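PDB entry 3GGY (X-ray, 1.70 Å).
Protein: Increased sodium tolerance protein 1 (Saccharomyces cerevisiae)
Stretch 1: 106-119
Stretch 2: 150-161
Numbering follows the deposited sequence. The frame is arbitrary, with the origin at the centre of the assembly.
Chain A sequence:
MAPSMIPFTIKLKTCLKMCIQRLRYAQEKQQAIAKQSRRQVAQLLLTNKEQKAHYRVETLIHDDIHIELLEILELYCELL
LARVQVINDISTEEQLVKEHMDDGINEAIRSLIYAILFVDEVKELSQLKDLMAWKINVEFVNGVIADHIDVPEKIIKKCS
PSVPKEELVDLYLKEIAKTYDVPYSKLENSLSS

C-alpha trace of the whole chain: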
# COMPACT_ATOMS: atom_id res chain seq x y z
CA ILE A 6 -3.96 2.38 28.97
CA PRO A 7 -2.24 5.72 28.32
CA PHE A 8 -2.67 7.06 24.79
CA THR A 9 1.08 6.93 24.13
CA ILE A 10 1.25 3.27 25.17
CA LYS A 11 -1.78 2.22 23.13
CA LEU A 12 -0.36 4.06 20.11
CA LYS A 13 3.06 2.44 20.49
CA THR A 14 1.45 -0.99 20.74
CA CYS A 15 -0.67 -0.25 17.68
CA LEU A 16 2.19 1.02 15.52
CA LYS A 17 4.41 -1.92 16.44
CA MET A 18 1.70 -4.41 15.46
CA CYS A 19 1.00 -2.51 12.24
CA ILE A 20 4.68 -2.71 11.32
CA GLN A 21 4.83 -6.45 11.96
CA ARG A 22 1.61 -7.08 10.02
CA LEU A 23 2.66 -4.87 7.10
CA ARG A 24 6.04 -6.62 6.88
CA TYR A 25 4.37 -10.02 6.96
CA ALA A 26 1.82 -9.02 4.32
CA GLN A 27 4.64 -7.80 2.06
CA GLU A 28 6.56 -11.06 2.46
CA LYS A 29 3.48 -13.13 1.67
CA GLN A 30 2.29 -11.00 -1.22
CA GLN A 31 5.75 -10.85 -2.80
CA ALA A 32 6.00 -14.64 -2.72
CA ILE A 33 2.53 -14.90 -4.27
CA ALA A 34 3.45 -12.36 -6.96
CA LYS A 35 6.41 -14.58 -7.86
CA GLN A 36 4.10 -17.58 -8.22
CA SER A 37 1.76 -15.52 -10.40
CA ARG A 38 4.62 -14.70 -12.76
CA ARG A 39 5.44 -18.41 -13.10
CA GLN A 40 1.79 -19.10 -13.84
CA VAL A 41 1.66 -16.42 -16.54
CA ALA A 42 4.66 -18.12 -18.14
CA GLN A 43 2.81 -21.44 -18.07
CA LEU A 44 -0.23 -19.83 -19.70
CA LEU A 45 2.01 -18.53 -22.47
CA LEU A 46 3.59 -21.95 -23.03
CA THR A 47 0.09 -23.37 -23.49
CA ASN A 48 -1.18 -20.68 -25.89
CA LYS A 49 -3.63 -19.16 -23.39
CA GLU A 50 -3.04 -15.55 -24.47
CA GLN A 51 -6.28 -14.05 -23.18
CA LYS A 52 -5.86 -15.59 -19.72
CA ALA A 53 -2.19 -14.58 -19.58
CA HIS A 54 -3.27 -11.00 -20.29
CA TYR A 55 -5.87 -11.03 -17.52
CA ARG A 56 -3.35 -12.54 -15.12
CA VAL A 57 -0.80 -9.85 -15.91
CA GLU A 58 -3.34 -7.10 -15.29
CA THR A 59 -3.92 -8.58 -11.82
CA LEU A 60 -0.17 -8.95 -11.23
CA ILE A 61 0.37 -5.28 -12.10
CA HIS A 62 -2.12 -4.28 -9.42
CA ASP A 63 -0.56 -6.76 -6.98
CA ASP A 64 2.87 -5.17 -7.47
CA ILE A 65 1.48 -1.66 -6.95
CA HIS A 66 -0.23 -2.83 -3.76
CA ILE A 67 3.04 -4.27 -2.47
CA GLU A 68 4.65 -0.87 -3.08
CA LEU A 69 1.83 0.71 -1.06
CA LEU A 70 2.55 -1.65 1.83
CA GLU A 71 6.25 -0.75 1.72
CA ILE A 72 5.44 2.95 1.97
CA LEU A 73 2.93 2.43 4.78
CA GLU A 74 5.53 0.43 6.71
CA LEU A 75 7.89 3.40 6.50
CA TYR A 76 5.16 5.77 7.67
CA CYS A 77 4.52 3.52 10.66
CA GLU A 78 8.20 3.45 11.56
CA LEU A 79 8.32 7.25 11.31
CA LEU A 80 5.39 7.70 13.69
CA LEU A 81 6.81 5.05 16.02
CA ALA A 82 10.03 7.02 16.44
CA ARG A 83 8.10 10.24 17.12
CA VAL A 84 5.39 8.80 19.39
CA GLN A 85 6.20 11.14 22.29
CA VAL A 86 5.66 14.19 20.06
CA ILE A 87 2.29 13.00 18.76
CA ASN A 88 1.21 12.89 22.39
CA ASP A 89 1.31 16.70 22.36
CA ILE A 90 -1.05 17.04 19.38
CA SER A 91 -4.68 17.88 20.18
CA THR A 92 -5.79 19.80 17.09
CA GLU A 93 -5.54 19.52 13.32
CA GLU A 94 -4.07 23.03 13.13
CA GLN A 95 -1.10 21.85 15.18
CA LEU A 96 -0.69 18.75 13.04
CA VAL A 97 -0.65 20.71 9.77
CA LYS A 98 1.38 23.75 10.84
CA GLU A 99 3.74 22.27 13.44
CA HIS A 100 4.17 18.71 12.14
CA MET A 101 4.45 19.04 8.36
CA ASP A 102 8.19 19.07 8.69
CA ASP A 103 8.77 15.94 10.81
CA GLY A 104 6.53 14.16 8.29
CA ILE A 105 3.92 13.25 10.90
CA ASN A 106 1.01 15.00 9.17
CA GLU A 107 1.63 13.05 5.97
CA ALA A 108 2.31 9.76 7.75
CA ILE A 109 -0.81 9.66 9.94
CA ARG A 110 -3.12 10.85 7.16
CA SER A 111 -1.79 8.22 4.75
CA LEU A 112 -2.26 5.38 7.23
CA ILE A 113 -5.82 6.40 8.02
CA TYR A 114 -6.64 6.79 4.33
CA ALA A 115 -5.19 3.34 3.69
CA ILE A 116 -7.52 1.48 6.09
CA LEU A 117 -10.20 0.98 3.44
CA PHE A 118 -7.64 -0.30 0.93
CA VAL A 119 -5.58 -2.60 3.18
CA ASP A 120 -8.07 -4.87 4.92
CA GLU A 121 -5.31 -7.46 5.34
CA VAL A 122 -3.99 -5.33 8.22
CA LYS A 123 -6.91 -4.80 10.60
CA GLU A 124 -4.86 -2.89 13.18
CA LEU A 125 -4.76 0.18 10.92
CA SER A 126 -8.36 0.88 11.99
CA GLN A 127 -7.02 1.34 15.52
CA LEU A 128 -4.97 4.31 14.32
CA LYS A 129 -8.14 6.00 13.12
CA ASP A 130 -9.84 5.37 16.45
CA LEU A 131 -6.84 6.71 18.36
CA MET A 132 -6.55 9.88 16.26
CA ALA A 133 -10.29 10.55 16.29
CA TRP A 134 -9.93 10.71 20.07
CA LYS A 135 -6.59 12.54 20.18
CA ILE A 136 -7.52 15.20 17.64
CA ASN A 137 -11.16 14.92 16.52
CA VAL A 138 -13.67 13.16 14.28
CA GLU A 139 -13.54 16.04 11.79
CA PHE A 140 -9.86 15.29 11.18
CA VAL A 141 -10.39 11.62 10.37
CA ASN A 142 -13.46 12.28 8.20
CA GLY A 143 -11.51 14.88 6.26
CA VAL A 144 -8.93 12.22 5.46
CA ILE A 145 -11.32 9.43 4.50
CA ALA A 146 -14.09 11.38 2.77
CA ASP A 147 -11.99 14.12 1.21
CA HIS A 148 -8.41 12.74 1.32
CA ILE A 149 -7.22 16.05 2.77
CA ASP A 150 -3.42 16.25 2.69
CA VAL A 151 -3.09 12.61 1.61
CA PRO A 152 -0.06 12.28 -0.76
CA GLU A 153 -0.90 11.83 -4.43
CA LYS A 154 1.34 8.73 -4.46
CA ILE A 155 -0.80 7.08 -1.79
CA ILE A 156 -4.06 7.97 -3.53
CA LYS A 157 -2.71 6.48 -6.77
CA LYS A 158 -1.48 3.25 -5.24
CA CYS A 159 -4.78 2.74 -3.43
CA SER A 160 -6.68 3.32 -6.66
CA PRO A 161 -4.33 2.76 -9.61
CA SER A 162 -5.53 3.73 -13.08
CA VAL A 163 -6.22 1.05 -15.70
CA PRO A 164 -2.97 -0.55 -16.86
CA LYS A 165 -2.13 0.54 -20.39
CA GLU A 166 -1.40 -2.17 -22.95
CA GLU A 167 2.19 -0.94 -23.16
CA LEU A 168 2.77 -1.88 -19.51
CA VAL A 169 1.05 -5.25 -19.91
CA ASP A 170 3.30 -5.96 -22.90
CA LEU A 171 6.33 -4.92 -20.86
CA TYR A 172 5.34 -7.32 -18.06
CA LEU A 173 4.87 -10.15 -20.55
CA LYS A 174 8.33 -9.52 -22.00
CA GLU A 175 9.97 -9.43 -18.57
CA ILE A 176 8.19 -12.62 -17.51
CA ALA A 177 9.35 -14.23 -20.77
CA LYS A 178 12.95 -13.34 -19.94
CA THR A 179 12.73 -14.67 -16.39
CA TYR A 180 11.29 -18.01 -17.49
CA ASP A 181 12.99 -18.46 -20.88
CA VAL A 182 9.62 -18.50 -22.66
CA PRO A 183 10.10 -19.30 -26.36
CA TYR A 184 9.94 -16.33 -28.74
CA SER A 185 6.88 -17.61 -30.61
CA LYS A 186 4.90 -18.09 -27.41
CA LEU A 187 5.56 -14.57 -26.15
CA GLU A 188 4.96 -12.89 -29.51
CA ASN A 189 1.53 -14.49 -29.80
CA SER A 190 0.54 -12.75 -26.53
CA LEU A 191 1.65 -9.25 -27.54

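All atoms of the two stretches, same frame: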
# COMPACT_ATOMS: atom_id res chain seq x y z
N ASN A 106 2.29 14.70 9.82
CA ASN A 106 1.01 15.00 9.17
C ASN A 106 0.73 14.03 8.03
O ASN A 106 -0.32 13.39 7.97
CB ASN A 106 1.03 16.43 8.62
CG ASN A 106 -0.32 16.86 8.05
OD1 ASN A 106 -1.34 16.77 8.73
ND2 ASN A 106 -0.32 17.32 6.81
N GLU A 107 1.70 13.92 7.13
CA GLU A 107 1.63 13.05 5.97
C GLU A 107 1.51 11.58 6.35
O GLU A 107 0.70 10.84 5.78
CB GLU A 107 2.89 13.27 5.14
CG GLU A 107 2.97 12.47 3.87
CD GLU A 107 4.27 12.74 3.14
OE1 GLU A 107 4.60 13.93 2.93
OE2 GLU A 107 4.95 11.76 2.78
N ALA A 108 2.32 11.15 7.31
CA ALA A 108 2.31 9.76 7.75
C ALA A 108 0.98 9.29 8.35
O ALA A 108 0.46 8.24 7.96
CB ALA A 108 3.44 9.51 8.74
N ILE A 109 0.44 10.05 9.29
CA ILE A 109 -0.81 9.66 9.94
C ILE A 109 -1.99 9.71 8.97
O ILE A 109 -2.85 8.83 8.99
CB ILE A 109 -1.10 10.54 11.17
CG1 ILE A 109 -2.27 9.95 11.96
CG2 ILE A 109 -1.39 11.97 10.74
CD1 ILE A 109 -1.97 8.59 12.57
N ARG A 110 -2.03 10.73 8.12
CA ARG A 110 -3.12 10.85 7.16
C ARG A 110 -3.09 9.69 6.17
O ARG A 110 -4.13 9.13 5.84
CB ARG A 110 -3.02 12.17 6.40
CG ARG A 110 -3.39 13.38 7.25
CD ARG A 110 -3.17 14.67 6.49
NE ARG A 110 -3.50 15.81 7.33
CZ ARG A 110 -4.73 16.28 7.50
NH1 ARG A 110 -5.76 15.72 6.87
NH2 ARG A 110 -4.94 17.28 8.35
N SER A 111 -1.90 9.31 5.71
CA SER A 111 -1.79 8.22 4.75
C SER A 111 -2.23 6.89 5.33
O SER A 111 -2.89 6.09 4.66
CB SER A 111 -0.35 8.11 4.24
OG SER A 111 0.01 9.27 3.50
N LEU A 112 -1.88 6.63 6.59
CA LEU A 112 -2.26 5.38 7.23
C LEU A 112 -3.76 5.28 7.45
O LEU A 112 -4.36 4.22 7.27
CB LEU A 112 -1.51 5.24 8.56
CG LEU A 112 -0.02 4.95 8.34
CD1 LEU A 112 0.74 5.15 9.64
CD2 LEU A 112 0.15 3.52 7.83
N ILE A 113 -4.38 6.39 7.82
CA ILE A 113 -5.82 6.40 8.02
C ILE A 113 -6.54 6.22 6.69
O ILE A 113 -7.51 5.46 6.59
CB ILE A 113 -6.27 7.71 8.71
CG1 ILE A 113 -5.76 7.70 10.15
CG2 ILE A 113 -7.78 7.86 8.66
CD1 ILE A 113 -5.98 9.01 10.90
N TYR A 114 -6.06 6.90 5.65
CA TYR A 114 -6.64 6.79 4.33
C TYR A 114 -6.53 5.37 3.80
O TYR A 114 -7.42 4.89 3.08
CB TYR A 114 -5.93 7.73 3.35
CG TYR A 114 -6.53 7.71 1.97
CD1 TYR A 114 -7.71 8.41 1.69
CD2 TYR A 114 -5.98 6.93 0.95
CE1 TYR A 114 -8.32 8.33 0.45
CE2 TYR A 114 -6.59 6.85 -0.30
CZ TYR A 114 -7.76 7.55 -0.54
OH TYR A 114 -8.37 7.47 -1.77
N ALA A 115 -5.45 4.69 4.16
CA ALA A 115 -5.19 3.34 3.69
C ALA A 115 -6.06 2.24 4.28
O ALA A 115 -6.16 1.16 3.69
CB ALA A 115 -3.73 2.99 3.92
N ILE A 116 -6.69 2.49 5.43
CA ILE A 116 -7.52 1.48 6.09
C ILE A 116 -8.47 0.75 5.14
O ILE A 116 -8.50 -0.48 5.09
CB ILE A 116 -8.36 2.11 7.22
CG1 ILE A 116 -7.42 2.61 8.33
CG2 ILE A 116 -9.37 1.09 7.78
CD1 ILE A 116 -8.09 3.56 9.32
N LEU A 117 -9.23 1.52 4.38
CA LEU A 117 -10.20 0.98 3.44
C LEU A 117 -9.56 0.09 2.38
O LEU A 117 -10.17 -0.89 1.92
CB LEU A 117 -10.93 2.14 2.77
CG LEU A 117 -11.94 1.83 1.68
CD1 LEU A 117 -13.11 1.06 2.26
CD2 LEU A 117 -12.43 3.14 1.06
N PHE A 118 -8.34 0.42 1.99
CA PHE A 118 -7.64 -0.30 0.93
C PHE A 118 -6.71 -1.43 1.36
O PHE A 118 -6.21 -2.17 0.51
CB PHE A 118 -6.87 0.72 0.10
CG PHE A 118 -7.73 1.81 -0.47
CD1 PHE A 118 -8.41 1.62 -1.67
CD2 PHE A 118 -7.88 3.02 0.20
CE1 PHE A 118 -9.23 2.62 -2.20
CE2 PHE A 118 -8.70 4.03 -0.31
CZ PHE A 118 -9.37 3.82 -1.52
N VAL A 119 -6.47 -1.56 2.66
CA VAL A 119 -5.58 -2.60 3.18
C VAL A 119 -6.29 -3.37 4.29
O VAL A 119 -5.92 -3.31 5.45
CB VAL A 119 -4.27 -1.96 3.73
CG1 VAL A 119 -3.25 -3.04 4.06
CG2 VAL A 119 -3.69 -1.00 2.70
N ASP A 150 -4.85 16.38 2.46
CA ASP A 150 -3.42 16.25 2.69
C ASP A 150 -2.85 14.83 2.55
O ASP A 150 -1.77 14.54 3.05
CB ASP A 150 -3.04 16.82 4.06
CG ASP A 150 -2.97 18.33 4.06
OD1 ASP A 150 -3.28 18.93 3.00
OD2 ASP A 150 -2.62 18.92 5.10
N VAL A 151 -3.58 13.96 1.86
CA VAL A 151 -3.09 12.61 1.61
C VAL A 151 -2.24 12.71 0.33
O VAL A 151 -2.72 13.20 -0.70
CB VAL A 151 -4.24 11.60 1.38
CG1 VAL A 151 -3.66 10.22 1.03
CG2 VAL A 151 -5.09 11.49 2.64
N PRO A 152 -0.98 12.25 0.38
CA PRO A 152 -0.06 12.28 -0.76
C PRO A 152 -0.65 11.67 -2.03
O PRO A 152 -1.32 10.63 -1.98
CB PRO A 152 1.14 11.48 -0.26
CG PRO A 152 1.12 11.71 1.20
CD PRO A 152 -0.35 11.60 1.54
N GLU A 153 -0.40 12.32 -3.15
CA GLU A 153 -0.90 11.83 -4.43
C GLU A 153 -0.44 10.39 -4.67
O GLU A 153 -1.20 9.57 -5.19
CB GLU A 153 -0.41 12.73 -5.56
CG GLU A 153 -1.13 12.51 -6.87
CD GLU A 153 -2.61 12.80 -6.76
OE1 GLU A 153 -2.96 13.91 -6.31
OE2 GLU A 153 -3.42 11.93 -7.13
N LYS A 154 0.79 10.08 -4.27
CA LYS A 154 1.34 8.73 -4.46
C LYS A 154 0.49 7.68 -3.76
O LYS A 154 0.23 6.60 -4.31
CB LYS A 154 2.79 8.66 -3.95
CG LYS A 154 2.96 8.84 -2.45
CD LYS A 154 4.40 8.57 -2.03
CE LYS A 154 4.59 8.67 -0.52
NZ LYS A 154 6.01 8.42 -0.13
N ILE A 155 0.04 8.00 -2.55
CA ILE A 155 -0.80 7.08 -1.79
C ILE A 155 -2.18 6.93 -2.44
O ILE A 155 -2.72 5.83 -2.55
CB ILE A 155 -0.98 7.58 -0.33
CG1 ILE A 155 0.36 7.49 0.42
CG2 ILE A 155 -2.05 6.76 0.38
CD1 ILE A 155 0.87 6.06 0.62
N ILE A 156 -2.76 8.04 -2.89
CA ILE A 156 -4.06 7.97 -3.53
C ILE A 156 -4.00 7.10 -4.79
O ILE A 156 -4.90 6.33 -5.07
CB ILE A 156 -4.57 9.38 -3.89
CG1 ILE A 156 -4.81 10.17 -2.60
CG2 ILE A 156 -5.84 9.28 -4.72
CD1 ILE A 156 -5.14 11.63 -2.83
N LYS A 157 -2.90 7.23 -5.53
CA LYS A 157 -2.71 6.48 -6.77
C LYS A 157 -2.46 4.99 -6.56
O LYS A 157 -2.89 4.17 -7.36
CB LYS A 157 -1.55 7.08 -7.56
CG LYS A 157 -1.77 8.53 -7.97
CD LYS A 157 -2.99 8.69 -8.87
CE LYS A 157 -2.83 7.91 -10.17
NZ LYS A 157 -4.04 8.03 -11.04
N LYS A 158 -1.75 4.65 -5.49
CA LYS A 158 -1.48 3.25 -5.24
C LYS A 158 -2.69 2.55 -4.62
O LYS A 158 -2.81 1.34 -4.70
CB LYS A 158 -0.25 3.10 -4.34
CG LYS A 158 1.01 3.68 -4.98
CD LYS A 158 2.27 3.20 -4.29
CE LYS A 158 3.51 3.75 -4.99
NZ LYS A 158 3.55 3.38 -6.43
N CYS A 159 -3.58 3.33 -4.01
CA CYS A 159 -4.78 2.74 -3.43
C CYS A 159 -5.79 2.51 -4.54
O CYS A 159 -6.55 1.55 -4.53
CB CYS A 159 -5.40 3.66 -2.38
SG CYS A 159 -4.54 3.65 -0.80
N SER A 160 -5.77 3.41 -5.52
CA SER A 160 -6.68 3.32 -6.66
C SER A 160 -5.92 3.57 -7.95
O SER A 160 -6.07 4.62 -8.58
CB SER A 160 -7.81 4.34 -6.51
OG SER A 160 -8.46 4.18 -5.26
N PRO A 161 -5.10 2.60 -8.38
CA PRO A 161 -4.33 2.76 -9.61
C PRO A 161 -5.21 2.81 -10.86
O PRO A 161 -6.26 2.17 -10.92
CB PRO A 161 -3.39 1.55 -9.60
CG PRO A 161 -4.17 0.52 -8.83
CD PRO A 161 -4.76 1.34 -7.70
O HOH W 1 -7.25 6.28 -3.92

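The helix running through Asn106 to Tyr114, which begins earlier in the chain, and helix 153-159 run nearly parallel, their axes 15° apart and 10.5 Å at closest approach.

Polar interactions gather around Asp150. Asn106 ND2 donates a hydrogen bond to Asp150 OD2 (3.3 Å), while Arg110 NE donates to Asn106 OD1 (2.7 Å); the amide of asparagine, donor at one end and acceptor at the other, thus links arginine to aspartate. Arg110 NE and Asp150 OD2 also form a long salt bridge (3.9 Å), but the oxygen lies well out of the guanidinium plane, so the attraction is one of charge alone.

Apolar packing dominates farther along. Ser111 OG donates to Glu107 O (2.9 Å) in its own helix; with its hydroxyl so satisfied, this small residue lies against Pro152, OG to CD 3.1 Å. Tyr114 offers a broad surface to Val151 (CB to CG2, 3.9 Å) and Ile155 (CD2 to CG2, 4.0 Å).

Cys159 meets both aromatic rings. Its SG sits at the edge of Tyr114, 3.8 Å from CE2, whereas its CB lies over the face of Phe118, 3.5 Å from CG, in a CH-pi contact.

Finally, one water hydrogen-bonds to Tyr114 OH (2.7 Å), Ser160 OG (2.8 Å) and, as donor, Ile156 O (2.6 Å), bringing the phenol's polar end into the contact.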